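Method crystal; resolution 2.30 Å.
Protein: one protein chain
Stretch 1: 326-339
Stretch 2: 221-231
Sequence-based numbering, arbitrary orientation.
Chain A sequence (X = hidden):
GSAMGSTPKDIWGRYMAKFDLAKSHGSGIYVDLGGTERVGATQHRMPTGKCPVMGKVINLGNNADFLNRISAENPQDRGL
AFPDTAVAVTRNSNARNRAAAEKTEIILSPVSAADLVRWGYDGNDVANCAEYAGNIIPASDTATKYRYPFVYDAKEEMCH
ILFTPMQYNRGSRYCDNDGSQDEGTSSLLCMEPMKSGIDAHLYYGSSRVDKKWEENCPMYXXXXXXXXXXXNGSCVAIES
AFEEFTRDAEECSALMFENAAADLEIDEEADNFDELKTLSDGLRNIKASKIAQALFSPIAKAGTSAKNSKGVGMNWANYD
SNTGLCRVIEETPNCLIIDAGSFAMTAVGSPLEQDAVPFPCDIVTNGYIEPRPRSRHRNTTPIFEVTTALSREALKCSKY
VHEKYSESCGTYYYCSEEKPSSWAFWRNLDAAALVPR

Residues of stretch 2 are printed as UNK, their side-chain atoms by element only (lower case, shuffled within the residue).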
ATOM      1  N   CYS A 326      13.661  -1.698   9.006  1.00 25.77           N
ATOM      2  CA  CYS A 326      12.710  -1.795   7.931  1.00 27.92           C
ATOM      3  C   CYS A 326      13.232  -2.794   6.881  1.00 27.90           C
ATOM      4  O   CYS A 326      14.256  -2.558   6.267  1.00 28.84           O
ATOM      5  CB  CYS A 326      12.513  -0.415   7.293  1.00 28.25           C
ATOM      6  SG  CYS A 326      11.364  -0.381   5.890  1.00 32.69           S
ATOM      7  N   ARG A 327      12.538  -3.916   6.695  1.00 25.67           N
ATOM      8  CA  ARG A 327      12.950  -4.880   5.679  1.00 25.32           C
ATOM      9  C   ARG A 327      12.007  -4.825   4.477  1.00 24.93           C
ATOM     10  O   ARG A 327      10.872  -5.275   4.567  1.00 25.70           O
ATOM     11  CB  ARG A 327      12.997  -6.299   6.248  1.00 22.96           C
ATOM     12  CG  ARG A 327      13.914  -6.476   7.459  1.00 28.60           C
ATOM     13  CD  ARG A 327      14.208  -7.967   7.706  1.00 31.74           C
ATOM     14  NE  ARG A 327      12.984  -8.756   7.934  1.00 31.78           N
ATOM     15  CZ  ARG A 327      12.464  -9.647   7.077  1.00 32.48           C
ATOM     16  NH1 ARG A 327      13.061  -9.928   5.910  1.00 32.09           N
ATOM     17  NH2 ARG A 327      11.361 -10.303   7.408  1.00 26.65           N
ATOM     18  N   VAL A 328      12.457  -4.266   3.363  1.00 24.03           N
ATOM     19  CA  VAL A 328      11.619  -4.289   2.190  1.00 26.52           C
ATOM     20  C   VAL A 328      11.798  -5.542   1.341  1.00 27.98           C
ATOM     21  O   VAL A 328      12.897  -6.100   1.266  1.00 28.65           O
ATOM     22  CB  VAL A 328      11.473  -2.921   1.461  1.00 27.40           C
ATOM     23  CG1 VAL A 328      12.235  -1.804   2.156  1.00 23.96           C
ATOM     24  CG2 VAL A 328      11.682  -3.003  -0.046  1.00 25.83           C
ATOM     25  N   ILE A 329      10.667  -6.102   0.915  1.00 27.95           N
ATOM     26  CA  ILE A 329      10.634  -7.398   0.248  1.00 29.07           C
ATOM     27  C   ILE A 329       9.959  -7.322  -1.124  1.00 29.84           C
ATOM     28  O   ILE A 329       9.200  -6.416  -1.408  1.00 26.48           O
ATOM     29  CB  ILE A 329       9.940  -8.483   1.099  1.00 30.11           C
ATOM     30  CG1 ILE A 329       8.477  -8.103   1.393  1.00 29.91           C
ATOM     31  CG2 ILE A 329      10.763  -8.779   2.363  1.00 32.00           C
ATOM     32  CD1 ILE A 329       7.660  -9.196   2.064  1.00 29.52           C
ATOM     33  N   GLU A 330      10.250  -8.296  -1.971  1.00 29.90           N
ATOM     34  CA  GLU A 330       9.758  -8.250  -3.320  1.00 33.12           C
ATOM     35  C   GLU A 330       9.057  -9.523  -3.755  1.00 34.00           C
ATOM     36  O   GLU A 330       8.615  -9.613  -4.894  1.00 35.87           O
ATOM     37  CB  GLU A 330      10.872  -7.882  -4.303  1.00 34.74           C
ATOM     38  CG  GLU A 330      11.902  -8.982  -4.559  1.00 36.14           C
ATOM     39  CD  GLU A 330      13.109  -8.443  -5.311  1.00 40.47           C
ATOM     40  OE1 GLU A 330      12.976  -7.439  -6.055  1.00 39.88           O
ATOM     41  OE2 GLU A 330      14.205  -8.990  -5.119  1.00 44.00           O
ATOM     42  N   GLU A 331       8.947 -10.490  -2.849  1.00 32.91           N
ATOM     43  CA  GLU A 331       8.186 -11.697  -3.122  1.00 34.94           C
ATOM     44  C   GLU A 331       6.792 -11.532  -2.548  1.00 35.19           C
ATOM     45  O   GLU A 331       6.610 -10.884  -1.497  1.00 33.08           O
ATOM     46  CB  GLU A 331       8.864 -12.923  -2.496  1.00 35.35           C
ATOM     47  CG  GLU A 331      10.276 -13.201  -3.008  1.00 43.76           C
ATOM     48  CD  GLU A 331      11.003 -14.272  -2.191  1.00 56.78           C
ATOM     49  OE1 GLU A 331      10.321 -15.125  -1.555  1.00 59.38           O
ATOM     50  OE2 GLU A 331      12.260 -14.258  -2.176  1.00 57.93           O
ATOM     51  N   THR A 332       5.820 -12.158  -3.198  1.00 31.17           N
ATOM     52  CA  THR A 332       4.433 -12.032  -2.789  1.00 32.43           C
ATOM     53  C   THR A 332       4.210 -12.804  -1.489  1.00 32.47           C
ATOM     54  O   THR A 332       4.522 -13.975  -1.414  1.00 35.83           O
ATOM     55  CB  THR A 332       3.491 -12.552  -3.890  1.00 30.32           C
ATOM     56  OG1 THR A 332       3.658 -11.766  -5.071  1.00 33.70           O
ATOM     57  CG2 THR A 332       2.046 -12.461  -3.451  1.00 31.28           C
ATOM     58  N   PRO A 333       3.732 -12.132  -0.433  1.00 33.48           N
ATOM     59  CA  PRO A 333       3.478 -12.900   0.788  1.00 32.34           C
ATOM     60  C   PRO A 333       2.220 -13.752   0.637  1.00 36.58           C
ATOM     61  O   PRO A 333       1.276 -13.345  -0.066  1.00 34.23           O
ATOM     62  CB  PRO A 333       3.236 -11.818   1.844  1.00 33.43           C
ATOM     63  CG  PRO A 333       3.755 -10.548   1.247  1.00 34.05           C
ATOM     64  CD  PRO A 333       3.575 -10.683  -0.229  1.00 32.66           C
ATOM     65  N   ASN A 334       2.204 -14.917   1.285  1.00 33.95           N
ATOM     66  CA  ASN A 334       0.989 -15.747   1.341  1.00 35.40           C
ATOM     67  C   ASN A 334       0.710 -16.331   2.736  1.00 37.43           C
ATOM     68  O   ASN A 334      -0.212 -17.136   2.908  1.00 34.05           O
ATOM     69  CB  ASN A 334       0.982 -16.850   0.248  1.00 33.44           C
ATOM     70  CG  ASN A 334       2.047 -17.922   0.475  1.00 36.24           C
ATOM     71  OD1 ASN A 334       2.470 -18.163   1.606  1.00 35.16           O
ATOM     72  ND2 ASN A 334       2.484 -18.571  -0.610  1.00 37.09           N
ATOM     73  N   CYS A 335       1.469 -15.864   3.733  1.00 36.60           N
ATOM     74  CA  CYS A 335       1.120 -16.071   5.150  1.00 36.01           C
ATOM     75  C   CYS A 335       1.824 -15.051   6.049  1.00 37.62           C
ATOM     76  O   CYS A 335       2.711 -14.303   5.600  1.00 38.79           O
ATOM     77  CB  CYS A 335       1.521 -17.474   5.580  1.00 38.67           C
ATOM     78  SG  CYS A 335       3.294 -17.727   5.370  1.00 41.60           S
ATOM     79  N   LEU A 336       1.447 -15.044   7.323  1.00 33.13           N
ATOM     80  CA  LEU A 336       2.040 -14.141   8.304  1.00 33.65           C
ATOM     81  C   LEU A 336       2.626 -14.969   9.464  1.00 35.50           C
ATOM     82  O   LEU A 336       2.154 -16.064   9.736  1.00 33.09           O
ATOM     83  CB  LEU A 336       0.984 -13.155   8.833  1.00 30.53           C
ATOM     84  CG  LEU A 336       0.213 -12.258   7.851  1.00 31.26           C
ATOM     85  CD1 LEU A 336      -0.745 -11.349   8.604  1.00 27.77           C
ATOM     86  CD2 LEU A 336       1.141 -11.434   6.971  1.00 24.77           C
ATOM     87  N   ILE A 337       3.684 -14.452  10.088  1.00 31.94           N
ATOM     88  CA  ILE A 337       4.257 -14.984  11.312  1.00 32.83           C
ATOM     89  C   ILE A 337       3.929 -13.984  12.430  1.00 36.01           C
ATOM     90  O   ILE A 337       4.083 -12.773  12.235  1.00 33.77           O
ATOM     91  CB  ILE A 337       5.790 -15.059  11.180  1.00 37.59           C
ATOM     92  CG1 ILE A 337       6.193 -16.057  10.110  1.00 36.80           C
ATOM     93  CG2 ILE A 337       6.463 -15.326  12.521  1.00 37.47           C
ATOM     94  CD1 ILE A 337       6.547 -15.408   8.788  1.00 43.48           C
ATOM     95  N   ILE A 338       3.446 -14.453  13.581  1.00 32.22           N
ATOM     96  CA  ILE A 338       3.188 -13.502  14.648  1.00 35.24           C
ATOM     97  C   ILE A 338       4.487 -13.117  15.358  1.00 36.68           C
ATOM     98  O   ILE A 338       5.401 -13.941  15.509  1.00 38.08           O
ATOM     99  CB  ILE A 338       2.065 -13.931  15.638  1.00 39.81           C
ATOM    100  CG1 ILE A 338       1.663 -12.740  16.514  1.00 41.73           C
ATOM    101  CG2 ILE A 338       2.498 -15.097  16.519  1.00 39.32           C
ATOM    102  CD1 ILE A 338       0.820 -13.107  17.717  1.00 50.27           C
ATOM    103  N   ASP A 339       4.599 -11.839  15.696  1.00 36.30           N
ATOM    104  CA  ASP A 339       5.784 -11.308  16.347  1.00 37.45           C
ATOM    105  C   ASP A 339       5.484  -9.910  16.888  1.00 37.53           C
ATOM    106  O   ASP A 339       5.238  -8.996  16.120  1.00 41.71           O
ATOM    107  CB  ASP A 339       6.965 -11.266  15.368  1.00 37.72           C
ATOM    108  CG  ASP A 339       8.228 -10.739  16.009  1.00 47.35           C
ATOM    109  OD1 ASP A 339       8.717 -11.371  16.974  1.00 50.08           O
ATOM    110  OD2 ASP A 339       8.719  -9.676  15.572  1.00 56.20           O
ATOM    111  N   UNK A 221      -1.602  -1.567   7.698  1.00 23.88           N
ATOM    112  CA  UNK A 221      -0.561  -2.348   8.349  1.00 23.62           C
ATOM    113  C   UNK A 221      -1.190  -3.447   9.248  1.00 26.50           C
ATOM    114  O   UNK A 221      -2.201  -3.191   9.922  1.00 26.31           O
ATOM    115  c   UNK A 221      -0.083  -0.010   8.515  1.00 21.30           C
ATOM    116  c   UNK A 221      -1.496  -0.133   8.011  1.00 20.98           C
ATOM    117  c   UNK A 221       0.173  -1.301   9.207  1.00 21.18           C
ATOM    118  N   UNK A 222      -0.639  -4.657   9.218  1.00 25.62           N
ATOM    119  CA  UNK A 222      -1.041  -5.678  10.174  1.00 26.55           C
ATOM    120  C   UNK A 222      -0.086  -5.681  11.376  1.00 31.27           C
ATOM    121  O   UNK A 222       1.142  -5.915  11.230  1.00 29.22           O
ATOM    122  c   UNK A 222      -1.132  -7.064   9.526  1.00 27.73           C
ATOM    123  c   UNK A 222      -1.719  -8.070  10.503  1.00 23.66           C
ATOM    124  c   UNK A 222      -1.980  -6.995   8.247  1.00 25.59           C
ATOM    125  N   UNK A 223      -0.643  -5.353  12.549  1.00 29.65           N
ATOM    126  CA  UNK A 223       0.128  -5.242  13.800  1.00 30.29           C
ATOM    127  C   UNK A 223       0.606  -6.614  14.214  1.00 28.15           C
ATOM    128  O   UNK A 223      -0.062  -7.600  13.931  1.00 29.82           O
ATOM    129  c   UNK A 223      -2.232  -3.927  17.266  1.00 39.87           C
ATOM    130  c   UNK A 223       0.019  -4.321  16.184  1.00 34.57           C
ATOM    131  n   UNK A 223      -2.953  -3.253  18.385  1.00 44.15           N
ATOM    132  c   UNK A 223      -0.795  -3.455  17.142  1.00 36.24           C
ATOM    133  c   UNK A 223      -0.739  -4.631  14.911  1.00 30.70           C
ATOM    134  N   UNK A 224       1.798  -6.671  14.805  1.00 29.60           N
ATOM    135  CA  UNK A 224       2.390  -7.916  15.339  1.00 29.06           C
ATOM    136  C   UNK A 224       2.621  -8.982  14.281  1.00 29.61           C
ATOM    137  O   UNK A 224       2.513 -10.179  14.569  1.00 31.41           O
ATOM    138  c   UNK A 224       1.541  -8.483  16.481  1.00 28.82           C
ATOM    139  o   UNK A 224       2.371  -6.896  18.060  1.00 36.49           O
ATOM    140  c   UNK A 224       1.376  -7.508  17.617  1.00 31.68           C
ATOM    141  o   UNK A 224       0.239  -7.311  18.039  1.00 36.33           O
ATOM    142  N   UNK A 225       2.934  -8.554  13.057  1.00 31.27           N
ATOM    143  CA  UNK A 225       3.025  -9.483  11.910  1.00 28.52           C
ATOM    144  C   UNK A 225       4.281  -9.288  11.106  1.00 27.79           C
ATOM    145  O   UNK A 225       4.724  -8.152  10.872  1.00 27.79           O
ATOM    146  c   UNK A 225       1.806  -9.341  11.003  1.00 30.86           C
ATOM    147  N   UNK A 226       4.813 -10.408  10.640  1.00 28.10           N
ATOM    148  CA  UNK A 226       5.899 -10.445   9.690  1.00 28.64           C
ATOM    149  C   UNK A 226       5.375 -11.225   8.483  1.00 31.85           C
ATOM    150  O   UNK A 226       4.724 -12.261   8.648  1.00 29.08           O
ATOM    151  c   UNK A 226       8.648 -11.450  12.229  1.00 28.83           C
ATOM    152  c   UNK A 226       7.090 -11.240  10.244  1.00 28.96           C
ATOM    153  c   UNK A 226       7.686 -10.556  11.474  1.00 29.63           C
ATOM    154  c   UNK A 226       8.143 -11.486   9.159  1.00 28.12           C
ATOM    155  N   UNK A 227       5.629 -10.706   7.283  1.00 29.05           N
ATOM    156  CA  UNK A 227       5.223 -11.371   6.029  1.00 27.79           C
ATOM    157  C   UNK A 227       6.034 -12.647   5.784  1.00 26.48           C
ATOM    158  O   UNK A 227       7.252 -12.633   5.915  1.00 24.82           O
ATOM    159  c   UNK A 227       2.682  -7.222   4.416  1.00 19.59           C
ATOM    160  c   UNK A 227       4.047  -6.958   4.462  1.00 22.40           C
ATOM    161  c   UNK A 227       4.501  -9.305   4.743  1.00 24.37           C
ATOM    162  c   UNK A 227       2.234  -8.521   4.519  1.00 20.93           C
ATOM    163  c   UNK A 227       4.955  -7.990   4.637  1.00 20.25           C
ATOM    164  c   UNK A 227       5.471 -10.434   4.842  1.00 23.99           C
ATOM    165  c   UNK A 227       3.140  -9.555   4.657  1.00 22.11           C
ATOM    166  N   UNK A 228       5.370 -13.715   5.347  1.00 26.78           N
ATOM    167  CA  UNK A 228       6.071 -14.948   5.006  1.00 29.84           C
ATOM    168  C   UNK A 228       5.497 -15.668   3.798  1.00 33.37           C
ATOM    169  O   UNK A 228       4.457 -15.278   3.256  1.00 29.89           O
ATOM    170  N   UNK A 229       6.168 -16.738   3.386  1.00 34.98           N
ATOM    171  CA  UNK A 229       5.560 -17.714   2.489  1.00 38.31           C
ATOM    172  C   UNK A 229       5.568 -19.110   3.099  1.00 40.58           C
ATOM    173  O   UNK A 229       6.499 -19.487   3.826  1.00 41.89           O
ATOM    174  c   UNK A 229       6.870 -16.389  -0.978  1.00 48.30           C
ATOM    175  n   UNK A 229       4.455 -16.663  -2.439  1.00 56.98           N
ATOM    176  c   UNK A 229       6.076 -16.408   0.322  1.00 45.27           C
ATOM    177  c   UNK A 229       6.256 -17.717   1.111  1.00 43.10           C
ATOM    178  n   UNK A 229       5.142 -18.680  -3.274  1.00 54.62           N
ATOM    179  n   UNK A 229       6.515 -17.513  -1.841  1.00 53.88           N
ATOM    180  c   UNK A 229       5.369 -17.618  -2.514  1.00 54.85           C
ATOM    181  N   UNK A 230       4.520 -19.869   2.807  1.00 39.59           N
ATOM    182  CA  UNK A 230       4.414 -21.242   3.267  1.00 43.06           C
ATOM    183  C   UNK A 230       5.593 -22.064   2.802  1.00 48.20           C
ATOM    184  O   UNK A 230       6.033 -21.951   1.650  1.00 41.63           O
ATOM    185  N   UNK A 231       6.150 -22.847   3.722  1.00 49.98           N
ATOM    186  CA  UNK A 231       7.138 -23.853   3.363  1.00 53.46           C
ATOM    187  C   UNK A 231       7.158 -24.985   4.379  1.00 57.69           C
ATOM    188  O   UNK A 231       7.325 -24.753   5.582  1.00 55.46           O
ATOM    189  c   UNK A 231       8.518 -23.231   3.228  1.00 51.72           C
TER
HETATM  190  O   HOH W   1       9.172 -10.717   5.563  1.00 43.78           O

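Position 221 has three side-chain carbons that close a ring onto its own backbone N. It lies out of reach of stretch 1. This is a proline, P221.

Position 222 has three carbons, the first carrying the other two. One of these two packs against L336. It is a valine, V222, and it opens a type II beta turn that ends at position 225. V222 CG1 lies 3.9 Å from L336 CD1.

Position 223 has four carbons in a row ending in nitrogen. Its CA-to-CB bond points away from stretch 1, and it makes no contact there. It is a lysine, K223.

Position 224 has two carbons, the second carrying two oxygens. Both terminal atoms are oxygen, which excludes asparagine. Its backbone O accepts a hydrogen bond from D339 N. It is an aspartate, D224. Phi and psi are both positive, 61° and 33°, at this corner of the chain. The bond from D339 N to D224 O is 2.9 Å.

Position 225 has one carbon, which touches L336. It is an alanine, A225. Its CB lies 4.0 Å from L336 CD1. It pairs with I338.

Position 226 has four carbons, forked at the first, with one arm two carbons long. They touch D339, I337 and R327. This is an isoleucine, I226. Its CD1 lies 3.6 Å from D339 CB, and its CB lies 4.1 Å from I337 CB. Its CG2 sits at the edge of the R327 guanidinium, 3.8 Å from R327 NH2.

Position 227 has one carbon and then a ring of six carbons, with no oxygen on the ring. P333 lies over one face of the ring, and L336 and I329 are close by. It is a phenylalanine, F227. P333 CG is 4.0 Å from the ring centroid, in a CH-pi contact. L336 CD2 is 3.6 Å from F227 CD1, and I329 CD1 is 3.7 Å from F227 CB. Water 1 lies 2.7 Å from F227 O and accepts a weak hydrogen bond from R327 NH2 at 2.9 Å.

Position 228 has no side-chain atoms, so it is G228. An ideal CB here would lie 2.7 Å from I337 CD1, a clash.

Position 229 has three carbons, a nitrogen, then a carbon carrying two more nitrogens. The far end reaches T332 and N334. This is an arginine, R229. Its NH1 donates to T332 O at 2.9 Å. N334 ND2 lies over one face of the guanidinium.

Position 230 again has no side-chain atoms. Its N donates to N334 OD1 at 2.9 Å. It is G230.

Position 231 has one carbon and touches nothing on stretch 1. It is A231.

The contact is an antiparallel strand pairing. I337 N donates to I226 O at 2.8 Å, and I226 N to I337 O at 2.9 Å. C335 and G228 also exchange two. G228 O also accepts from N334 N at 3.0 Å, so this one carbonyl serves two donors, N334 N and C335 N. L336, I338, A225 and F227 share one face, where L336 packs against A225 and F227. I337 and I226 pack on the other.

Stretch 2 221-231: PVKDAIFGRGA
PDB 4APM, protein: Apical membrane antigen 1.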